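Local coordinates for major capsid protein (Paramecium bursaria Chlorella virus 1, PDB 5TIP), which self-assembles as trimers into the icosahedral, glycosylated outer shell of a large chlorella virus, about 190 nm across, at residues Trp111-Asp116 with Tyr126-Met131; Gly234-Thr239 with Gln248-Asn253; Pro257-Ala262 with Ala360-Ser365. All coordinates share one frame; numbering follows the deposited sequence.

Contact 1 of 3, residues Trp111-Asp116 with Tyr126-Met131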
loop_
_atom_site.group_PDB
_atom_site.type_symbol
_atom_site.label_atom_id
_atom_site.label_comp_id
_atom_site.label_asym_id
_atom_site.label_seq_id
_atom_site.Cartn_x
_atom_site.Cartn_y
_atom_site.Cartn_z
ATOM N N TRP A 111 -23.332 -2.480 2.027
ATOM C CA TRP A 111 -22.463 -1.963 0.976
ATOM C C TRP A 111 -21.174 -1.402 1.563
ATOM O O TRP A 111 -20.089 -1.620 1.011
ATOM C CB TRP A 111 -23.176 -0.890 0.161
ATOM C CG TRP A 111 -22.227 -0.159 -0.731
ATOM C CD1 TRP A 111 -21.880 1.156 -0.657
ATOM C CD2 TRP A 111 -21.475 -0.712 -1.817
ATOM N NE1 TRP A 111 -20.966 1.461 -1.637
ATOM C CE2 TRP A 111 -20.701 0.330 -2.363
ATOM C CE3 TRP A 111 -21.386 -1.987 -2.386
ATOM C CZ2 TRP A 111 -19.852 0.138 -3.450
ATOM C CZ3 TRP A 111 -20.541 -2.176 -3.462
ATOM C CH2 TRP A 111 -19.786 -1.119 -3.983
ATOM N N PHE A 112 -21.278 -0.731 2.675
ATOM C CA PHE A 112 -20.124 -0.228 3.355
ATOM C C PHE A 112 -19.234 -1.429 3.681
ATOM O O PHE A 112 -18.050 -1.347 3.510
ATOM C CB PHE A 112 -20.529 0.554 4.606
ATOM C CG PHE A 112 -20.863 1.974 4.350
ATOM C CD1 PHE A 112 -21.662 2.330 3.342
ATOM C CD2 PHE A 112 -20.329 2.962 5.118
ATOM C CE1 PHE A 112 -21.952 3.619 3.088
ATOM C CE2 PHE A 112 -20.598 4.293 4.855
ATOM C CZ PHE A 112 -21.425 4.616 3.828
ATOM N N ARG A 113 -19.823 -2.533 4.135
ATOM C CA ARG A 113 -19.051 -3.729 4.451
ATOM C C ARG A 113 -18.447 -4.338 3.191
ATOM O O ARG A 113 -17.296 -4.787 3.202
ATOM C CB ARG A 113 -19.933 -4.750 5.170
ATOM C CG ARG A 113 -19.185 -5.957 5.726
ATOM C CD ARG A 113 -18.705 -5.728 7.155
ATOM N NE ARG A 113 -17.849 -4.550 7.265
ATOM C CZ ARG A 113 -16.549 -4.546 6.999
ATOM N NH1 ARG A 113 -15.947 -5.663 6.609
ATOM N NH2 ARG A 113 -15.849 -3.428 7.118
ATOM N N THR A 114 -19.214 -4.360 2.095
ATOM C CA THR A 114 -18.712 -4.918 0.843
ATOM C C THR A 114 -17.650 -4.018 0.221
ATOM O O THR A 114 -16.630 -4.507 -0.279
ATOM C CB THR A 114 -19.871 -5.130 -0.133
ATOM O OG1 THR A 114 -20.790 -6.081 0.418
ATOM C CG2 THR A 114 -19.364 -5.646 -1.475
ATOM N N TYR A 115 -17.871 -2.702 0.249
ATOM C CA TYR A 115 -16.880 -1.771 -0.283
ATOM C C TYR A 115 -15.563 -1.878 0.473
ATOM O O TYR A 115 -14.484 -1.826 -0.131
ATOM C CB TYR A 115 -17.421 -0.343 -0.224
ATOM C CG TYR A 115 -16.420 0.715 -0.625
ATOM C CD1 TYR A 115 -16.259 1.077 -1.953
ATOM C CD2 TYR A 115 -15.640 1.357 0.328
ATOM C CE1 TYR A 115 -15.347 2.043 -2.323
ATOM C CE2 TYR A 115 -14.724 2.324 -0.033
ATOM C CZ TYR A 115 -14.583 2.664 -1.360
ATOM O OH TYR A 115 -13.673 3.629 -1.731
ATOM N N ASP A 116 -15.630 -2.025 1.797
ATOM C CA ASP A 116 -14.414 -2.131 2.595
ATOM C C ASP A 116 -13.648 -3.407 2.269
ATOM O O ASP A 116 -12.411 -3.405 2.239
ATOM C CB ASP A 116 -14.766 -2.073 4.082
ATOM C CG ASP A 116 -13.540 -2.039 4.972
ATOM O OD1 ASP A 116 -12.720 -1.109 4.823
ATOM O OD2 ASP A 116 -13.398 -2.938 5.826
ATOM N N TYR A 126 -7.088 -0.785 7.985
ATOM C CA TYR A 126 -7.023 -0.917 9.436
ATOM C C TYR A 126 -7.412 0.382 10.131
ATOM O O TYR A 126 -8.066 0.357 11.183
ATOM C CB TYR A 126 -5.623 -1.352 9.871
ATOM C CG TYR A 126 -5.462 -1.435 11.379
ATOM C CD1 TYR A 126 -6.189 -2.343 12.120
ATOM C CD2 TYR A 126 -4.561 -0.626 12.056
ATOM C CE1 TYR A 126 -6.058 -2.433 13.494
ATOM C CE2 TYR A 126 -4.416 -0.715 13.437
ATOM C CZ TYR A 126 -5.169 -1.620 14.144
ATOM O OH TYR A 126 -5.037 -1.718 15.512
ATOM N N ASN A 127 -7.005 1.529 9.567
ATOM C CA ASN A 127 -7.442 2.807 10.128
ATOM C C ASN A 127 -8.955 2.961 10.062
ATOM O O ASN A 127 -9.558 3.570 10.951
ATOM C CB ASN A 127 -6.762 3.966 9.393
ATOM C CG ASN A 127 -6.988 5.311 10.075
ATOM O OD1 ASN A 127 -6.997 5.396 11.300
ATOM N ND2 ASN A 127 -7.178 6.365 9.277
ATOM N N TYR A 128 -9.577 2.417 9.013
ATOM C CA TYR A 128 -11.031 2.461 8.921
ATOM C C TYR A 128 -11.686 1.641 10.023
ATOM O O TYR A 128 -12.755 2.016 10.516
ATOM C CB TYR A 128 -11.488 1.973 7.542
ATOM C CG TYR A 128 -12.992 1.866 7.390
ATOM C CD1 TYR A 128 -13.762 2.988 7.114
ATOM C CD2 TYR A 128 -13.638 0.641 7.507
ATOM C CE1 TYR A 128 -15.135 2.895 6.970
ATOM C CE2 TYR A 128 -15.011 0.541 7.364
ATOM C CZ TYR A 128 -15.753 1.671 7.096
ATOM O OH TYR A 128 -17.117 1.570 6.951
ATOM N N ARG A 129 -11.067 0.526 10.432
ATOM C CA ARG A 129 -11.637 -0.244 11.533
ATOM C C ARG A 129 -11.406 0.438 12.874
ATOM O O ARG A 129 -12.226 0.294 13.789
ATOM C CB ARG A 129 -11.074 -1.666 11.561
ATOM C CG ARG A 129 -11.821 -2.551 12.544
ATOM C CD ARG A 129 -11.489 -4.021 12.421
ATOM N NE ARG A 129 -12.331 -4.801 13.326
ATOM C CZ ARG A 129 -12.276 -6.120 13.460
ATOM N NH1 ARG A 129 -11.415 -6.829 12.746
ATOM N NH2 ARG A 129 -13.087 -6.731 14.314
ATOM N N ARG A 130 -10.300 1.171 13.022
ATOM C CA ARG A 130 -10.138 2.010 14.205
ATOM C C ARG A 130 -11.265 3.027 14.307
ATOM O O ARG A 130 -11.724 3.350 15.408
ATOM C CB ARG A 130 -8.791 2.731 14.175
ATOM C CG ARG A 130 -7.566 1.848 14.267
ATOM C CD ARG A 130 -6.317 2.707 14.156
ATOM N NE ARG A 130 -6.176 3.611 15.293
ATOM C CZ ARG A 130 -5.505 4.757 15.256
ATOM N NH1 ARG A 130 -4.925 5.151 14.132
ATOM N NH2 ARG A 130 -5.425 5.520 16.338
ATOM N N MET A 131 -11.723 3.542 13.164
ATOM C CA MET A 131 -12.754 4.567 13.149
ATOM C C MET A 131 -14.153 4.009 13.359
ATOM O O MET A 131 -15.074 4.781 13.645
ATOM C CB MET A 131 -12.712 5.335 11.827
ATOM C CG MET A 131 -11.433 6.118 11.595
ATOM S SD MET A 131 -11.251 6.626 9.875
ATOM C CE MET A 131 -12.742 7.591 9.646
HETATM O O HOH W 1 -17.033 1.285 4.110
#
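Tyr128 reaches from helix 126-131 toward helix 111-116, and its ring meets Phe112, Arg113 and Asp116. With CG anti to the backbone N (chi1 175°), the ring stands out from its own helix and carries the hydroxyl toward the Phe112 ring and carbonyl. The closest touch is Asp116 OD1 to Tyr128 CD2, 3.3 Å; the carboxylate approaches obliquely, its plane inclined 37° to the ring. Arg113 comes in at the ring's edge, NH2 lying 4.1 Å from Tyr128 CE2, with guanidinium and ring nearly coplanar. Its CB points away from the partner helix, and bends at chi2 and chi3 bring the guanidinium back. There Arg113 NH2 forms a salt bridge with Asp116 OD2 at 2.8 Å, meeting the oxygen from above the carboxylate plane, while NE is paired with Glu89 OE2. Glu89 OE1 is hydrogen-bonded to Tyr128 OH, so one carboxylate fixes both the tyrosine tip and the arginine. The two helices form an antiparallel hairpin within the N-terminal jelly roll of the double jelly-roll capsid fold; the axes of the two segments come no closer than 12.4 Å, a gap bridged by side chains. Phe112 meets the tyrosine's tip, the edge of its ring at CD2 4.0 Å from Tyr128 OH and the two side chains crossing at about a right angle. A water completes the set: it donates to Phe112 O at 2.9 Å and, weakly, to Tyr128 OH, linking the hydroxyl to the backbone of the opposing helix. Arg120, in the short link between the helices, makes a cation-pi contact with the Tyr128 ring. Elsewhere on helix 122-132, Asn127 and Arg130 turn to a neighbouring subunit, where Asn127 ND2 bonds to Lys335 O and Arg130 NH1 to Thr346 O, both of that subunit.

Contact 2 of 3, residues Gly234-Thr239 with Gln248-Asn253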
loop_
_atom_site.group_PDB
_atom_site.type_symbol
_atom_site.label_atom_id
_atom_site.label_comp_id
_atom_site.label_asym_id
_atom_site.label_seq_id
_atom_site.Cartn_x
_atom_site.Cartn_y
_atom_site.Cartn_z
ATOM N N GLY A 234 -32.344 -5.051 -3.314
ATOM C CA GLY A 234 -32.726 -5.904 -2.211
ATOM C C GLY A 234 -32.046 -7.262 -2.279
ATOM O O GLY A 234 -31.508 -7.679 -3.309
ATOM N N SER A 235 -32.075 -7.958 -1.147
ATOM C CA SER A 235 -31.438 -9.262 -1.051
ATOM C C SER A 235 -32.203 -10.301 -1.861
ATOM O O SER A 235 -33.435 -10.287 -1.916
ATOM C CB SER A 235 -31.361 -9.703 0.411
ATOM O OG SER A 235 -30.672 -8.750 1.202
ATOM N N GLU A 236 -31.438 -11.251 -2.389
ATOM C CA GLU A 236 -31.961 -12.389 -3.127
ATOM C C GLU A 236 -31.894 -13.583 -2.169
ATOM O O GLU A 236 -31.082 -13.598 -1.242
ATOM C CB GLU A 236 -31.125 -12.657 -4.377
ATOM C CG GLU A 236 -31.179 -11.545 -5.410
ATOM C CD GLU A 236 -32.591 -11.254 -5.880
ATOM O OE1 GLU A 236 -33.366 -12.216 -6.070
ATOM O OE2 GLU A 236 -32.927 -10.065 -6.060
ATOM N N THR A 237 -32.738 -14.582 -2.394
ATOM C CA THR A 237 -32.793 -15.755 -1.529
ATOM C C THR A 237 -31.914 -16.848 -2.126
ATOM O O THR A 237 -32.270 -17.456 -3.141
ATOM C CB THR A 237 -34.232 -16.234 -1.361
ATOM O OG1 THR A 237 -35.022 -15.180 -0.797
ATOM C CG2 THR A 237 -34.286 -17.442 -0.441
ATOM N N ALA A 238 -30.770 -17.096 -1.496
ATOM C CA ALA A 238 -29.909 -18.194 -1.899
ATOM C C ALA A 238 -30.389 -19.496 -1.272
ATOM O O ALA A 238 -30.906 -19.518 -0.152
ATOM C CB ALA A 238 -28.459 -17.922 -1.497
ATOM N N THR A 239 -30.217 -20.591 -2.011
ATOM C CA THR A 239 -30.693 -21.910 -1.592
ATOM C C THR A 239 -29.563 -22.928 -1.676
ATOM O O THR A 239 -29.594 -23.839 -2.512
ATOM C CB THR A 239 -31.882 -22.362 -2.444
ATOM O OG1 THR A 239 -31.477 -22.468 -3.815
ATOM C CG2 THR A 239 -33.033 -21.375 -2.332
ATOM N N GLN A 248 -28.850 -21.759 -9.238
ATOM C CA GLN A 248 -29.841 -20.698 -9.322
ATOM C C GLN A 248 -29.545 -19.801 -10.516
ATOM O O GLN A 248 -28.412 -19.720 -10.997
ATOM C CB GLN A 248 -29.878 -19.866 -8.033
ATOM C CG GLN A 248 -30.665 -20.502 -6.900
ATOM C CD GLN A 248 -30.765 -19.601 -5.689
ATOM O OE1 GLN A 248 -29.754 -19.161 -5.143
ATOM N NE2 GLN A 248 -31.990 -19.322 -5.261
ATOM N N ASN A 249 -30.590 -19.121 -10.986
ATOM C CA ASN A 249 -30.482 -18.098 -12.025
ATOM C C ASN A 249 -31.179 -16.847 -11.500
ATOM O O ASN A 249 -32.411 -16.782 -11.464
ATOM C CB ASN A 249 -31.094 -18.556 -13.346
ATOM C CG ASN A 249 -30.354 -19.726 -13.960
ATOM O OD1 ASN A 249 -29.125 -19.781 -13.934
ATOM N ND2 ASN A 249 -31.101 -20.664 -14.530
ATOM N N ILE A 250 -30.391 -15.860 -11.089
ATOM C CA ILE A 250 -30.921 -14.617 -10.544
ATOM C C ILE A 250 -31.009 -13.604 -11.676
ATOM O O ILE A 250 -29.992 -13.239 -12.277
ATOM C CB ILE A 250 -30.052 -14.090 -9.391
ATOM C CG1 ILE A 250 -30.211 -14.963 -8.143
ATOM C CG2 ILE A 250 -30.416 -12.650 -9.070
ATOM C CD1 ILE A 250 -29.324 -16.189 -8.113
ATOM N N ARG A 251 -32.227 -13.160 -11.977
ATOM C CA ARG A 251 -32.443 -12.150 -13.006
ATOM C C ARG A 251 -31.974 -10.807 -12.465
ATOM O O ARG A 251 -32.554 -10.277 -11.511
ATOM C CB ARG A 251 -33.921 -12.110 -13.389
ATOM C CG ARG A 251 -34.292 -11.128 -14.493
ATOM C CD ARG A 251 -33.772 -11.580 -15.850
ATOM N NE ARG A 251 -34.188 -10.681 -16.925
ATOM C CZ ARG A 251 -35.314 -10.820 -17.621
ATOM N NH1 ARG A 251 -36.139 -11.824 -17.359
ATOM N NH2 ARG A 251 -35.614 -9.956 -18.582
ATOM N N LEU A 252 -30.922 -10.253 -13.060
ATOM C CA LEU A 252 -30.400 -8.972 -12.611
ATOM C C LEU A 252 -31.280 -7.844 -13.131
ATOM O O LEU A 252 -31.807 -7.909 -14.244
ATOM C CB LEU A 252 -28.958 -8.778 -13.085
ATOM C CG LEU A 252 -27.924 -9.820 -12.648
ATOM C CD1 LEU A 252 -26.544 -9.482 -13.197
ATOM C CD2 LEU A 252 -27.880 -9.941 -11.133
ATOM N N ASN A 253 -31.378 -6.831 -12.320
ATOM C CA ASN A 253 -32.158 -5.714 -12.656
ATOM C C ASN A 253 -31.372 -4.427 -12.440
ATOM O O ASN A 253 -31.625 -3.681 -11.559
ATOM C CB ASN A 253 -33.492 -5.798 -11.903
ATOM C CG ASN A 253 -34.322 -4.587 -12.040
ATOM O OD1 ASN A 253 -34.275 -3.909 -13.000
ATOM N ND2 ASN A 253 -35.087 -4.323 -11.064
#
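The side-chain amide of Gln248 bonds to the backbone of Thr237 and Thr239, and both of its polar atoms are accounted for. Gln248 NE2 donates to Thr237 O over 2.8 Å in a nearly straight bond (172° at the hydrogen). The donor lies in the carbonyl plane and the acceptor close to the plane of the amide. Gln248 OE1 takes a hydrogen bond from Tyr382 OH, its stronger partner, and a weak one from Thr239 N at 3.5 Å. The backbone carbonyl of Thr237 and the amide of Thr239, two residues apart, are thus addressed by the two ends of one amide, which, with Tyr382, probably holds the amide's rotation. Gln248 reaches them with its chain extended beyond CG, projecting from strand 248-251 to the other segment. CA of Ala238 packs against Gln248 OE1 at 3.4 Å. The Thr239 side chain crosses that of Gln248 obliquely: OG1, between the backbone N and the carbonyl carbon (chi1 62°), sits 3.5 Å from Gln248 CD, too poorly angled to NE2 for a hydrogen bond, and CG2 is 3.7 Å from Gln248 NE2. Toward the start of 234-239, and two residues on from Gln248, aliphatic parts meet. Glu236 CG, placed by chi1 of -65°, lies 3.9 Å from Ile250 CG2, the two side chains running past each other in opposite directions; the bend at chi2 directs only the carboxylate. No hydrogen bond joins the two backbones: Glu236 pairs with Leu413 and Ala238 with Thr411, whereas Gln248 pairs with Leu380 and Ile250 with Leu378. The contact therefore spans two sheets of the C-terminal jelly roll, one holding strands 223-237 and 412-426, the other strands 247-251 and 376-387, with Ile250 also resting on Leu413 and Ile415.

Contact 3 of 3, residues Pro257-Ala262 with Ala360-Ser365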
loop_
_atom_site.group_PDB
_atom_site.type_symbol
_atom_site.label_atom_id
_atom_site.label_comp_id
_atom_site.label_asym_id
_atom_site.label_seq_id
_atom_site.Cartn_x
_atom_site.Cartn_y
_atom_site.Cartn_z
ATOM N N PRO A 257 -24.445 2.454 -17.800
ATOM C CA PRO A 257 -23.104 1.862 -17.929
ATOM C C PRO A 257 -22.529 1.510 -16.565
ATOM O O PRO A 257 -22.298 2.381 -15.723
ATOM C CB PRO A 257 -22.298 2.966 -18.621
ATOM C CG PRO A 257 -23.313 3.762 -19.360
ATOM C CD PRO A 257 -24.538 3.752 -18.493
ATOM N N THR A 258 -22.289 0.218 -16.355
ATOM C CA THR A 258 -21.903 -0.319 -15.057
ATOM C C THR A 258 -20.422 -0.674 -15.058
ATOM O O THR A 258 -19.937 -1.328 -15.986
ATOM C CB THR A 258 -22.743 -1.553 -14.715
ATOM O OG1 THR A 258 -24.127 -1.185 -14.661
ATOM C CG2 THR A 258 -22.330 -2.137 -13.374
ATOM N N LYS A 259 -19.713 -0.248 -14.009
ATOM C CA LYS A 259 -18.284 -0.525 -13.901
ATOM C C LYS A 259 -18.014 -1.962 -13.477
ATOM O O LYS A 259 -17.132 -2.621 -14.038
ATOM C CB LYS A 259 -17.635 0.437 -12.906
ATOM C CG LYS A 259 -17.996 1.891 -13.112
ATOM C CD LYS A 259 -17.397 2.756 -12.018
ATOM C CE LYS A 259 -15.881 2.669 -12.020
ATOM N NZ LYS A 259 -15.280 3.559 -10.991
ATOM N N TYR A 260 -18.746 -2.459 -12.484
ATOM C CA TYR A 260 -18.488 -3.787 -11.948
ATOM C C TYR A 260 -19.724 -4.290 -11.220
ATOM O O TYR A 260 -20.632 -3.522 -10.891
ATOM C CB TYR A 260 -17.272 -3.782 -11.011
ATOM C CG TYR A 260 -17.392 -2.825 -9.841
ATOM C CD1 TYR A 260 -18.017 -3.210 -8.661
ATOM C CD2 TYR A 260 -16.878 -1.537 -9.918
ATOM C CE1 TYR A 260 -18.127 -2.338 -7.593
ATOM C CE2 TYR A 260 -16.983 -0.659 -8.854
ATOM C CZ TYR A 260 -17.608 -1.065 -7.694
ATOM O OH TYR A 260 -17.718 -0.197 -6.631
ATOM N N LEU A 261 -19.748 -5.597 -10.986
ATOM C CA LEU A 261 -20.728 -6.237 -10.122
ATOM C C LEU A 261 -20.023 -6.825 -8.908
ATOM O O LEU A 261 -18.958 -7.437 -9.033
ATOM C CB LEU A 261 -21.491 -7.339 -10.860
ATOM C CG LEU A 261 -22.282 -6.949 -12.108
ATOM C CD1 LEU A 261 -23.018 -8.159 -12.660
ATOM C CD2 LEU A 261 -23.254 -5.826 -11.801
ATOM N N ALA A 262 -20.611 -6.627 -7.733
ATOM C CA ALA A 262 -20.090 -7.183 -6.493
ATOM C C ALA A 262 -21.228 -7.838 -5.728
ATOM O O ALA A 262 -22.317 -7.267 -5.619
ATOM C CB ALA A 262 -19.425 -6.107 -5.631
ATOM N N ALA A 360 -11.658 0.830 -9.220
ATOM C CA ALA A 360 -11.515 1.740 -8.091
ATOM C C ALA A 360 -11.145 3.156 -8.508
ATOM O O ALA A 360 -11.107 4.044 -7.648
ATOM C CB ALA A 360 -10.469 1.206 -7.110
ATOM N N GLY A 361 -10.876 3.362 -9.790
ATOM C CA GLY A 361 -10.521 4.677 -10.288
ATOM C C GLY A 361 -11.747 5.442 -10.738
ATOM O O GLY A 361 -12.662 4.870 -11.315
ATOM N N ARG A 362 -11.767 6.740 -10.475
ATOM C CA ARG A 362 -12.900 7.569 -10.859
ATOM C C ARG A 362 -13.026 7.687 -12.374
ATOM O O ARG A 362 -14.128 7.738 -12.911
ATOM C CB ARG A 362 -12.797 8.948 -10.213
ATOM C CG ARG A 362 -12.601 8.894 -8.707
ATOM C CD ARG A 362 -13.922 8.749 -7.972
ATOM N NE ARG A 362 -14.551 7.448 -8.177
ATOM C CZ ARG A 362 -14.297 6.368 -7.447
ATOM N NH1 ARG A 362 -13.430 6.427 -6.453
ATOM N NH2 ARG A 362 -14.911 5.226 -7.709
ATOM N N GLN A 363 -11.890 7.732 -13.057
ATOM C CA GLN A 363 -11.884 7.828 -14.507
ATOM C C GLN A 363 -12.469 6.557 -15.102
ATOM O O GLN A 363 -12.008 5.461 -14.805
ATOM C CB GLN A 363 -10.461 8.036 -15.024
ATOM C CG GLN A 363 -10.252 7.574 -16.455
ATOM C CD GLN A 363 -10.758 8.577 -17.471
ATOM O OE1 GLN A 363 -10.527 9.774 -17.343
ATOM N NE2 GLN A 363 -11.452 8.090 -18.485
ATOM N N PRO A 364 -13.504 6.694 -15.933
ATOM C CA PRO A 364 -14.089 5.492 -16.536
ATOM C C PRO A 364 -13.055 4.751 -17.367
ATOM O O PRO A 364 -12.269 5.354 -18.100
ATOM C CB PRO A 364 -15.231 6.041 -17.398
ATOM C CG PRO A 364 -14.939 7.498 -17.561
ATOM C CD PRO A 364 -14.225 7.917 -16.320
ATOM N N SER A 365 -13.068 3.425 -17.250
ATOM C CA SER A 365 -12.091 2.571 -17.914
ATOM C C SER A 365 -12.741 1.276 -18.367
ATOM O O SER A 365 -12.168 0.191 -18.234
ATOM C CB SER A 365 -10.909 2.273 -16.994
ATOM O OG SER A 365 -11.349 1.647 -15.800
#
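Lys259 sends its ammonium group across to Gly361 and Arg362 in the loop after strand 350-354. From CB, which points toward that loop, the chain leaves with CG beside the backbone N (chi1 -48°) and runs straight through CG to CD. A bend at chi3 (61°) then turns Lys259 CE to within 4.0 Å of Gly361 O. Lys259 NZ donates to Gly361 O at 2.9 Å, tilted 35° from the carbonyl plane. It also bonds to Pro359 O, just ahead of the segment, and forms a salt bridge with Glu228 OE2, with a weak bond to Tyr420 OH besides. Arg362, folded back by bends at chi2 and chi3, brings NH2 to 3.7 Å from Lys259 NZ, and this NH2 pairs with Glu228 OE1. Beyond it, the loop faces the third subunit of the trimer, where Gln363 NE2 bonds to Arg31 O of that subunit. The carboxylate of Glu228 thus receives a cation at each oxygen, which probably offsets the closeness of the two positive groups, while the main-chain carbonyls help to satisfy the largely buried ammonium.

In the fold
From the N terminus the contacts follow in series; none encloses or crosses another. Contact 1 closes a loop of nine residues, most of them helical, between two consecutive helices of the N-terminal jelly roll. Contact 2 closes a loop of eight residues that carries the chain from one sheet of the C-terminal jelly roll to the other. Contact 3 closes the longest loop, 97 residues, joining strand 257-266 to the loop that leads into strand 368-369. Contacts 2 and 3 meet where Leu252 CD1 packs 3.8 Å from Leu261 CD1. Trp111 CH2, 3.5 Å from Tyr260 OH, connects contacts 1 and 3, so helix 109-119 lies against the second jelly roll.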